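PDB 2G5C: prephenate dehydrogenase from Aquifex aeolicus, which probably catalyses the NAD(+)-dependent oxidative decarboxylation of prephenate to 3-(4-hydroxyphenyl)pyruvate, a step of tyrosine biosynthesis. Local coordinates for residues L252-E257 with E264-E269; A193-L198 with G214-F219; P187-F192 with K243-F248. All coordinates share one frame; numbering follows the deposited sequence.

In the fold
All three contacts lie in the helical dimerization domain, away from the NAD pocket that residues between 8 and 127 form, and each also touches the second subunit. Interaction 3 joins helix 173-201 to helix 238-260. Interaction 2, further along helix 173-201, is nested inside the loop that interaction 3 closes, with centres about 13 Å apart; the two touch where Phe219 CD1 meets Ala191 CB at 4.3 Å. Interaction 1 continues helix 238-260 to its hairpin with helix 264-279, its centre about 19 Å from that of interaction 3 and about 21 Å from that of interaction 2. Interactions 1 and 2 do not touch, their nearest atoms being about 8 Å apart.

Interaction 1. Residues L252-E257 with E264-E269; sequences LNHLKE and EEELVE
The imidazole of His254 meets the carboxylate of Glu266 obliquely, the ring and carboxylate planes 68° apart, with NE2 of His254 4.1 Å from OE2 of Glu266. The contact belongs to an antiparallel helical hairpin, in which helix 238-260 turns back into helix 264-279 within a region predicted to form a coiled coil. The His254 and Glu266 side chains cross at about a right angle. At that separation the pair is a loose approach of ionisable groups and not a salt bridge, although a protonated histidine would probably feel the negative charge. Glu266 has a stronger partner in Arg261, which holds OE1 in a salt bridge, while the ring of Tyr270 meets that of His254 with the planes nearly parallel.

Leu255 and Leu267 mark the nearest backbone approach, their CA atoms 7.4 Å apart. Both leucines send CG anti to the backbone N, and from there CD1 of each reaches across to the other helix. Ala189 of the second subunit packs on Leu255, and Arg231 of that subunit on Leu267, so the buried pair also faces the dimer partner. The two side chains meet at a slant, CD1 of Leu255 lying 3.4 Å from CD1 of Leu267, closer than two methyl groups normally settle.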
loop_
_atom_site.group_PDB
_atom_site.type_symbol
_atom_site.label_atom_id
_atom_site.label_comp_id
_atom_site.label_asym_id
_atom_site.label_seq_id
_atom_site.Cartn_x
_atom_site.Cartn_y
_atom_site.Cartn_z
ATOM N N LEU A 252 -7.390 9.310 11.756
ATOM C CA LEU A 252 -7.166 8.040 12.434
ATOM C C LEU A 252 -7.739 8.059 13.856
ATOM O O LEU A 252 -8.280 7.062 14.327
ATOM C CB LEU A 252 -5.664 7.718 12.466
ATOM C CG LEU A 252 -5.224 6.439 13.200
ATOM C CD1 LEU A 252 -5.976 5.238 12.636
ATOM C CD2 LEU A 252 -3.698 6.238 13.067
ATOM N N ASN A 253 -7.631 9.195 14.539
ATOM C CA ASN A 253 -8.159 9.273 15.892
ATOM C C ASN A 253 -9.682 9.289 15.901
ATOM O O ASN A 253 -10.308 8.799 16.846
ATOM C CB ASN A 253 -7.593 10.492 16.622
ATOM C CG ASN A 253 -6.140 10.309 16.989
ATOM O OD1 ASN A 253 -5.729 9.219 17.375
ATOM N ND2 ASN A 253 -5.356 11.374 16.886
ATOM N N HIS A 254 -10.275 9.843 14.848
ATOM C CA HIS A 254 -11.728 9.876 14.730
ATOM C C HIS A 254 -12.162 8.420 14.585
ATOM O O HIS A 254 -13.122 7.977 15.213
ATOM C CB HIS A 254 -12.136 10.705 13.506
ATOM C CG HIS A 254 -13.611 10.735 13.253
ATOM N ND1 HIS A 254 -14.281 9.701 12.631
ATOM C CD2 HIS A 254 -14.549 11.664 13.552
ATOM C CE1 HIS A 254 -15.567 9.994 12.557
ATOM N NE2 HIS A 254 -15.757 11.180 13.109
ATOM N N LEU A 255 -11.435 7.667 13.764
ATOM C CA LEU A 255 -11.735 6.251 13.571
ATOM C C LEU A 255 -11.565 5.502 14.900
ATOM O O LEU A 255 -12.444 4.738 15.322
ATOM C CB LEU A 255 -10.802 5.656 12.506
ATOM C CG LEU A 255 -10.982 4.163 12.198
ATOM C CD1 LEU A 255 -12.423 3.890 11.798
ATOM C CD2 LEU A 255 -10.031 3.754 11.078
ATOM N N LYS A 256 -10.431 5.726 15.562
ATOM C CA LYS A 256 -10.147 5.082 16.838
ATOM C C LYS A 256 -11.286 5.291 17.829
ATOM O O LYS A 256 -11.729 4.350 18.486
ATOM C CB LYS A 256 -8.853 5.636 17.437
ATOM C CG LYS A 256 -8.496 5.048 18.795
ATOM C CD LYS A 256 -7.218 5.670 19.344
ATOM C CE LYS A 256 -7.373 7.163 19.585
ATOM N NZ LYS A 256 -6.072 7.783 19.981
ATOM N N GLU A 257 -11.753 6.532 17.930
ATOM C CA GLU A 257 -12.836 6.866 18.843
ATOM C C GLU A 257 -14.122 6.122 18.524
ATOM O O GLU A 257 -14.825 5.687 19.434
ATOM C CB GLU A 257 -13.085 8.382 18.843
ATOM C CG GLU A 257 -11.972 9.158 19.534
ATOM C CD GLU A 257 -11.607 8.551 20.879
ATOM O OE1 GLU A 257 -12.510 8.402 21.733
ATOM O OE2 GLU A 257 -10.419 8.215 21.086
ATOM N N GLU A 264 -21.291 1.379 16.378
ATOM C CA GLU A 264 -21.492 0.444 15.271
ATOM C C GLU A 264 -21.988 1.033 13.955
ATOM O O GLU A 264 -21.430 0.726 12.903
ATOM C CB GLU A 264 -22.395 -0.715 15.724
ATOM C CG GLU A 264 -23.775 -0.316 16.212
ATOM C CD GLU A 264 -24.841 -0.448 15.137
ATOM O OE1 GLU A 264 -24.525 -0.963 14.044
ATOM O OE2 GLU A 264 -25.999 -0.047 15.393
ATOM N N GLU A 265 -23.011 1.883 14.002
ATOM C CA GLU A 265 -23.546 2.480 12.781
ATOM C C GLU A 265 -22.651 3.583 12.222
ATOM O O GLU A 265 -22.454 3.671 11.010
ATOM C CB GLU A 265 -24.952 3.035 13.033
ATOM C CG GLU A 265 -25.508 3.929 11.922
ATOM C CD GLU A 265 -25.684 3.208 10.593
ATOM O OE1 GLU A 265 -25.792 1.966 10.588
ATOM O OE2 GLU A 265 -25.728 3.895 9.550
ATOM N N GLU A 266 -22.102 4.424 13.096
ATOM C CA GLU A 266 -21.247 5.495 12.619
ATOM C C GLU A 266 -19.958 4.925 12.027
ATOM O O GLU A 266 -19.395 5.495 11.089
ATOM C CB GLU A 266 -20.906 6.482 13.741
ATOM C CG GLU A 266 -20.417 7.828 13.198
ATOM C CD GLU A 266 -20.213 8.873 14.281
ATOM O OE1 GLU A 266 -20.754 8.695 15.383
ATOM O OE2 GLU A 266 -19.515 9.877 14.020
ATOM N N LEU A 267 -19.499 3.802 12.571
ATOM C CA LEU A 267 -18.278 3.181 12.072
ATOM C C LEU A 267 -18.507 2.682 10.648
ATOM O O LEU A 267 -17.688 2.928 9.758
ATOM C CB LEU A 267 -17.847 2.023 12.981
ATOM C CG LEU A 267 -16.517 1.325 12.657
ATOM C CD1 LEU A 267 -15.429 2.350 12.409
ATOM C CD2 LEU A 267 -16.121 0.399 13.803
ATOM N N VAL A 268 -19.622 1.989 10.425
ATOM C CA VAL A 268 -19.904 1.496 9.087
ATOM C C VAL A 268 -20.028 2.661 8.101
ATOM O O VAL A 268 -19.556 2.568 6.972
ATOM C CB VAL A 268 -21.180 0.600 9.042
ATOM C CG1 VAL A 268 -22.423 1.395 9.427
ATOM C CG2 VAL A 268 -21.344 0.015 7.641
ATOM N N GLU A 269 -20.630 3.769 8.527
ATOM C CA GLU A 269 -20.768 4.912 7.630
ATOM C C GLU A 269 -19.412 5.522 7.285
ATOM O O GLU A 269 -19.198 5.988 6.167
ATOM C CB GLU A 269 -21.650 5.990 8.253
ATOM C CG GLU A 269 -23.059 5.552 8.565
ATOM C CD GLU A 269 -23.835 6.636 9.277
ATOM O OE1 GLU A 269 -23.305 7.193 10.262
ATOM O OE2 GLU A 269 -24.970 6.932 8.855
#

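Interaction 2. Residues A193-L198 with G214-F219; sequences ALVDTL and GGFKDF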
loop_
_atom_site.group_PDB
_atom_site.type_symbol
_atom_site.label_atom_id
_atom_site.label_comp_id
_atom_site.label_asym_id
_atom_site.label_seq_id
_atom_site.Cartn_x
_atom_site.Cartn_y
_atom_site.Cartn_z
ATOM N N ALA A 193 6.549 4.531 9.480
ATOM C CA ALA A 193 6.058 4.388 10.846
ATOM C C ALA A 193 5.488 2.992 11.105
ATOM O O ALA A 193 5.649 2.449 12.191
ATOM C CB ALA A 193 4.999 5.447 11.139
ATOM N N LEU A 194 4.804 2.428 10.113
ATOM C CA LEU A 194 4.234 1.082 10.235
ATOM C C LEU A 194 5.361 0.071 10.467
ATOM O O LEU A 194 5.227 -0.853 11.276
ATOM C CB LEU A 194 3.486 0.684 8.953
ATOM C CG LEU A 194 1.964 0.542 8.930
ATOM C CD1 LEU A 194 1.494 -0.235 10.158
ATOM C CD2 LEU A 194 1.321 1.913 8.873
ATOM N N VAL A 195 6.455 0.239 9.727
ATOM C CA VAL A 195 7.610 -0.644 9.858
ATOM C C VAL A 195 8.168 -0.506 11.272
ATOM O O VAL A 195 8.449 -1.503 11.930
ATOM C CB VAL A 195 8.719 -0.297 8.825
ATOM C CG1 VAL A 195 9.985 -1.111 9.114
ATOM C CG2 VAL A 195 8.224 -0.596 7.407
ATOM N N ASP A 196 8.311 0.728 11.749
ATOM C CA ASP A 196 8.834 0.930 13.096
ATOM C C ASP A 196 7.917 0.236 14.096
ATOM O O ASP A 196 8.379 -0.374 15.068
ATOM C CB ASP A 196 8.921 2.421 13.425
ATOM C CG ASP A 196 9.602 2.680 14.750
ATOM O OD1 ASP A 196 10.835 2.469 14.829
ATOM O OD2 ASP A 196 8.908 3.081 15.713
ATOM N N THR A 197 6.615 0.310 13.843
ATOM C CA THR A 197 5.617 -0.297 14.720
ATOM C C THR A 197 5.766 -1.814 14.820
ATOM O O THR A 197 5.727 -2.376 15.915
ATOM C CB THR A 197 4.176 0.015 14.241
ATOM O OG1 THR A 197 3.994 1.431 14.137
ATOM C CG2 THR A 197 3.159 -0.536 15.227
ATOM N N LEU A 198 5.914 -2.478 13.676
ATOM C CA LEU A 198 6.069 -3.926 13.672
ATOM C C LEU A 198 7.346 -4.304 14.406
ATOM O O LEU A 198 7.395 -5.328 15.082
ATOM C CB LEU A 198 6.088 -4.464 12.236
ATOM C CG LEU A 198 4.722 -4.873 11.660
ATOM C CD1 LEU A 198 3.680 -3.795 11.908
ATOM C CD2 LEU A 198 4.869 -5.131 10.173
ATOM N N GLY A 214 -1.812 -10.085 5.555
ATOM C CA GLY A 214 -3.019 -9.528 6.129
ATOM C C GLY A 214 -3.304 -8.094 5.726
ATOM O O GLY A 214 -4.206 -7.466 6.274
ATOM N N GLY A 215 -2.536 -7.572 4.774
ATOM C CA GLY A 215 -2.744 -6.206 4.328
ATOM C C GLY A 215 -1.493 -5.363 4.459
ATOM O O GLY A 215 -1.404 -4.263 3.909
ATOM N N PHE A 216 -0.517 -5.882 5.195
ATOM C CA PHE A 216 0.730 -5.165 5.391
ATOM C C PHE A 216 1.555 -5.096 4.109
ATOM O O PHE A 216 2.315 -4.149 3.915
ATOM C CB PHE A 216 1.556 -5.825 6.495
ATOM C CG PHE A 216 2.926 -5.236 6.650
ATOM C CD1 PHE A 216 3.083 -3.897 7.003
ATOM C CD2 PHE A 216 4.058 -6.006 6.404
ATOM C CE1 PHE A 216 4.353 -3.328 7.105
ATOM C CE2 PHE A 216 5.333 -5.448 6.502
ATOM C CZ PHE A 216 5.480 -4.105 6.853
ATOM N N LYS A 217 1.410 -6.090 3.234
ATOM C CA LYS A 217 2.178 -6.096 1.991
ATOM C C LYS A 217 1.942 -4.816 1.188
ATOM O O LYS A 217 2.841 -4.346 0.488
ATOM C CB LYS A 217 1.842 -7.329 1.134
ATOM C CG LYS A 217 0.418 -7.394 0.595
ATOM C CD LYS A 217 -0.597 -7.755 1.670
ATOM C CE LYS A 217 -1.990 -7.886 1.075
ATOM N NZ LYS A 217 -3.004 -8.271 2.095
ATOM N N ASP A 218 0.743 -4.249 1.297
ATOM C CA ASP A 218 0.430 -3.010 0.588
ATOM C C ASP A 218 1.482 -1.952 0.903
ATOM O O ASP A 218 1.823 -1.135 0.048
ATOM C CB ASP A 218 -0.950 -2.471 0.992
ATOM C CG ASP A 218 -2.096 -3.188 0.292
ATOM O OD1 ASP A 218 -3.236 -2.672 0.340
ATOM O OD2 ASP A 218 -1.864 -4.263 -0.301
ATOM N N PHE A 219 1.994 -1.980 2.132
ATOM C CA PHE A 219 2.999 -1.020 2.587
ATOM C C PHE A 219 4.420 -1.542 2.414
ATOM O O PHE A 219 5.380 -0.890 2.829
ATOM C CB PHE A 219 2.761 -0.674 4.061
ATOM C CG PHE A 219 1.411 -0.078 4.329
ATOM C CD1 PHE A 219 1.193 1.286 4.169
ATOM C CD2 PHE A 219 0.340 -0.889 4.701
ATOM C CE1 PHE A 219 -0.075 1.833 4.374
ATOM C CE2 PHE A 219 -0.929 -0.349 4.905
ATOM C CZ PHE A 219 -1.137 1.011 4.742
#
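Leu198 reaches Phe216 through one branch. Its bond from CA to CB points toward residues 214-219, but CB and CG stay back from the ring and CD1 is turned aside, leaving CD2 alone to make the touch, over the middle of the Phe216 ring. The methyl sits 3.4 Å above the ring plane, and the line from CD2 of Leu198 to the Phe216 centroid is 11° off the ring normal, which defines a CH-pi contact over the face. CD2 of Leu198 approaches all six ring carbons of Phe216, from 3.5 Å at CZ to 4.0 Å at CG. The two side chains approach from opposite directions, and chi1 of Phe216 (173°) holds CG anti to the backbone N, extending the ring toward the helix.

Val195, one turn earlier, meets the same ring near its plane: CG2 of Val195 is 4.5 Å from CZ of Phe216. The ring therefore has a methyl over one face and a second, more distant one at its edge. In the dimerization domain this ties the loop leading to helix 227-236 back onto the long helix, where Phe209 also touches Val195 and Leu198. An alanine in place of Phe216 would remove the ring and would probably leave CD2 of Leu198 and CG2 of Val195 without their shared partner, opening a gap between helix and loop.

Within the helix, Ala193 O accepts two hydrogen bonds: Thr197 OG1 donates at 2.7 Å to Ala193 O from above the carbonyl plane, and Thr197 N reaches Ala193 O from the opposite face of that plane.

Interaction 3. Residues P187-F192 with K243-F248; sequences PHAVAF and KAIEGF
Two torsions set Val190 against Phe248. In Val190, chi1 of 161° leaves CG1 anti to the backbone N and places CG2 beside that N, opposite the carbonyl carbon; in Phe248, chi1 of 168° swings the ring out anti to its own N. In both residues the bond from CA to CB already points toward the other segment, and the side chains cross at about a right angle. The contact is a helix-helix packing in the all-helical dimerization domain, joining helix 173-201 to helix 238-260 across 50 intervening residues. The 243-248 segment overlaps the start of the predicted coiled coil.

CG2 of Val190 lies over the centre of the Phe248 ring, 3.9 Å above its plane. From CG2 of Val190 to the Phe248 centroid the distance is 4.0 Å, and that line runs 13° off the ring normal, so the contact qualifies as CH-pi over the face. The approach is apolar, and all four touching residues are buried.

Backbone approach is closest at Ala189 and Ile245, whose CA atoms are 8.0 Å apart. Ala189 offers its CB methyl, and Ile245 reaches it with CD1, the end of its longer branch.

Other residues of the domain pack on the same side chains. Leu186 also touches Phe248, and Phe234 of helix 227-236 packs on Ala189. Across the dimer interface Val190 meets Val190 of the second subunit and Phe248 meets Thr197 of that subunit, so the contact itself forms part of the dimer interface.

On the Ile245 side the reach ends in a light apolar contact, with CD1 of Ile245 4.4 Å from CB of Ala189.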
loop_
_atom_site.group_PDB
_atom_site.type_symbol
_atom_site.label_atom_id
_atom_site.label_comp_id
_atom_site.label_asym_id
_atom_site.label_seq_id
_atom_site.Cartn_x
_atom_site.Cartn_y
_atom_site.Cartn_z
ATOM N N PRO A 187 1.840 9.337 2.837
ATOM C CA PRO A 187 1.740 7.884 2.671
ATOM C C PRO A 187 3.069 7.190 2.950
ATOM O O PRO A 187 3.105 6.103 3.527
ATOM C CB PRO A 187 1.307 7.736 1.214
ATOM C CG PRO A 187 0.459 8.941 1.003
ATOM C CD PRO A 187 1.251 10.035 1.680
ATOM N N HIS A 188 4.168 7.817 2.539
ATOM C CA HIS A 188 5.479 7.229 2.786
ATOM C C HIS A 188 5.819 7.314 4.270
ATOM O O HIS A 188 6.282 6.339 4.862
ATOM C CB HIS A 188 6.557 7.917 1.929
ATOM C CG HIS A 188 6.612 7.413 0.518
ATOM N ND1 HIS A 188 5.664 7.737 -0.429
ATOM C CD2 HIS A 188 7.477 6.565 -0.093
ATOM C CE1 HIS A 188 5.939 7.111 -1.561
ATOM N NE2 HIS A 188 7.035 6.393 -1.383
ATOM N N ALA A 189 5.573 8.470 4.881
ATOM C CA ALA A 189 5.837 8.643 6.307
ATOM C C ALA A 189 5.071 7.582 7.099
ATOM O O ALA A 189 5.583 7.001 8.062
ATOM C CB ALA A 189 5.408 10.030 6.749
ATOM N N VAL A 190 3.833 7.332 6.684
ATOM C CA VAL A 190 2.992 6.339 7.339
ATOM C C VAL A 190 3.595 4.935 7.246
ATOM O O VAL A 190 3.600 4.188 8.224
ATOM C CB VAL A 190 1.566 6.348 6.721
ATOM C CG1 VAL A 190 0.845 5.053 7.031
ATOM C CG2 VAL A 190 0.782 7.524 7.288
ATOM N N ALA A 191 4.110 4.582 6.072
ATOM C CA ALA A 191 4.713 3.266 5.867
ATOM C C ALA A 191 5.969 3.108 6.728
ATOM O O ALA A 191 6.191 2.057 7.340
ATOM C CB ALA A 191 5.061 3.073 4.401
ATOM N N PHE A 192 6.800 4.143 6.766
ATOM C CA PHE A 192 8.010 4.086 7.589
ATOM C C PHE A 192 7.597 3.837 9.040
ATOM O O PHE A 192 8.211 3.033 9.745
ATOM C CB PHE A 192 8.790 5.403 7.495
ATOM C CG PHE A 192 9.509 5.600 6.189
ATOM C CD1 PHE A 192 10.470 4.688 5.761
ATOM C CD2 PHE A 192 9.245 6.714 5.392
ATOM C CE1 PHE A 192 11.166 4.883 4.552
ATOM C CE2 PHE A 192 9.931 6.921 4.184
ATOM C CZ PHE A 192 10.893 6.004 3.763
ATOM N N LYS A 243 1.882 19.118 8.596
ATOM C CA LYS A 243 0.443 19.369 8.508
ATOM C C LYS A 243 -0.292 18.107 8.068
ATOM O O LYS A 243 -1.355 17.776 8.603
ATOM C CB LYS A 243 0.141 20.481 7.499
ATOM C CG LYS A 243 0.576 21.882 7.916
ATOM C CD LYS A 243 0.228 22.893 6.820
ATOM C CE LYS A 243 0.566 24.317 7.234
ATOM N NZ LYS A 243 0.139 25.308 6.205
ATOM N N ALA A 244 0.278 17.417 7.081
ATOM C CA ALA A 244 -0.303 16.187 6.548
ATOM C C ALA A 244 -0.396 15.107 7.620
ATOM O O ALA A 244 -1.427 14.444 7.752
ATOM C CB ALA A 244 0.523 15.695 5.361
ATOM N N ILE A 245 0.677 14.930 8.390
ATOM C CA ILE A 245 0.683 13.941 9.463
ATOM C C ILE A 245 -0.364 14.294 10.516
ATOM O O ILE A 245 -1.037 13.416 11.042
ATOM C CB ILE A 245 2.068 13.846 10.149
ATOM C CG1 ILE A 245 3.077 13.215 9.188
ATOM C CG2 ILE A 245 1.965 13.023 11.432
ATOM C CD1 ILE A 245 4.492 13.117 9.757
ATOM N N GLU A 246 -0.499 15.582 10.819
ATOM C CA GLU A 246 -1.478 16.027 11.808
ATOM C C GLU A 246 -2.884 15.815 11.261
ATOM O O GLU A 246 -3.799 15.444 11.999
ATOM C CB GLU A 246 -1.262 17.506 12.155
ATOM C CG GLU A 246 0.087 17.797 12.797
ATOM C CD GLU A 246 0.253 17.135 14.157
ATOM O OE1 GLU A 246 -0.024 15.922 14.270
ATOM O OE2 GLU A 246 0.670 17.824 15.115
ATOM N N GLY A 247 -3.049 16.046 9.963
ATOM C CA GLY A 247 -4.346 15.850 9.343
ATOM C C GLY A 247 -4.705 14.377 9.404
ATOM O O GLY A 247 -5.839 14.005 9.726
ATOM N N PHE A 248 -3.717 13.539 9.102
ATOM C CA PHE A 248 -3.884 12.094 9.115
ATOM C C PHE A 248 -4.234 11.583 10.515
ATOM O O PHE A 248 -5.120 10.740 10.673
ATOM C CB PHE A 248 -2.593 11.411 8.628
ATOM C CG PHE A 248 -2.570 9.925 8.870
ATOM C CD1 PHE A 248 -3.340 9.066 8.092
ATOM C CD2 PHE A 248 -1.815 9.390 9.911
ATOM C CE1 PHE A 248 -3.362 7.688 8.349
ATOM C CE2 PHE A 248 -1.824 8.016 10.182
ATOM C CZ PHE A 248 -2.602 7.161 9.399
#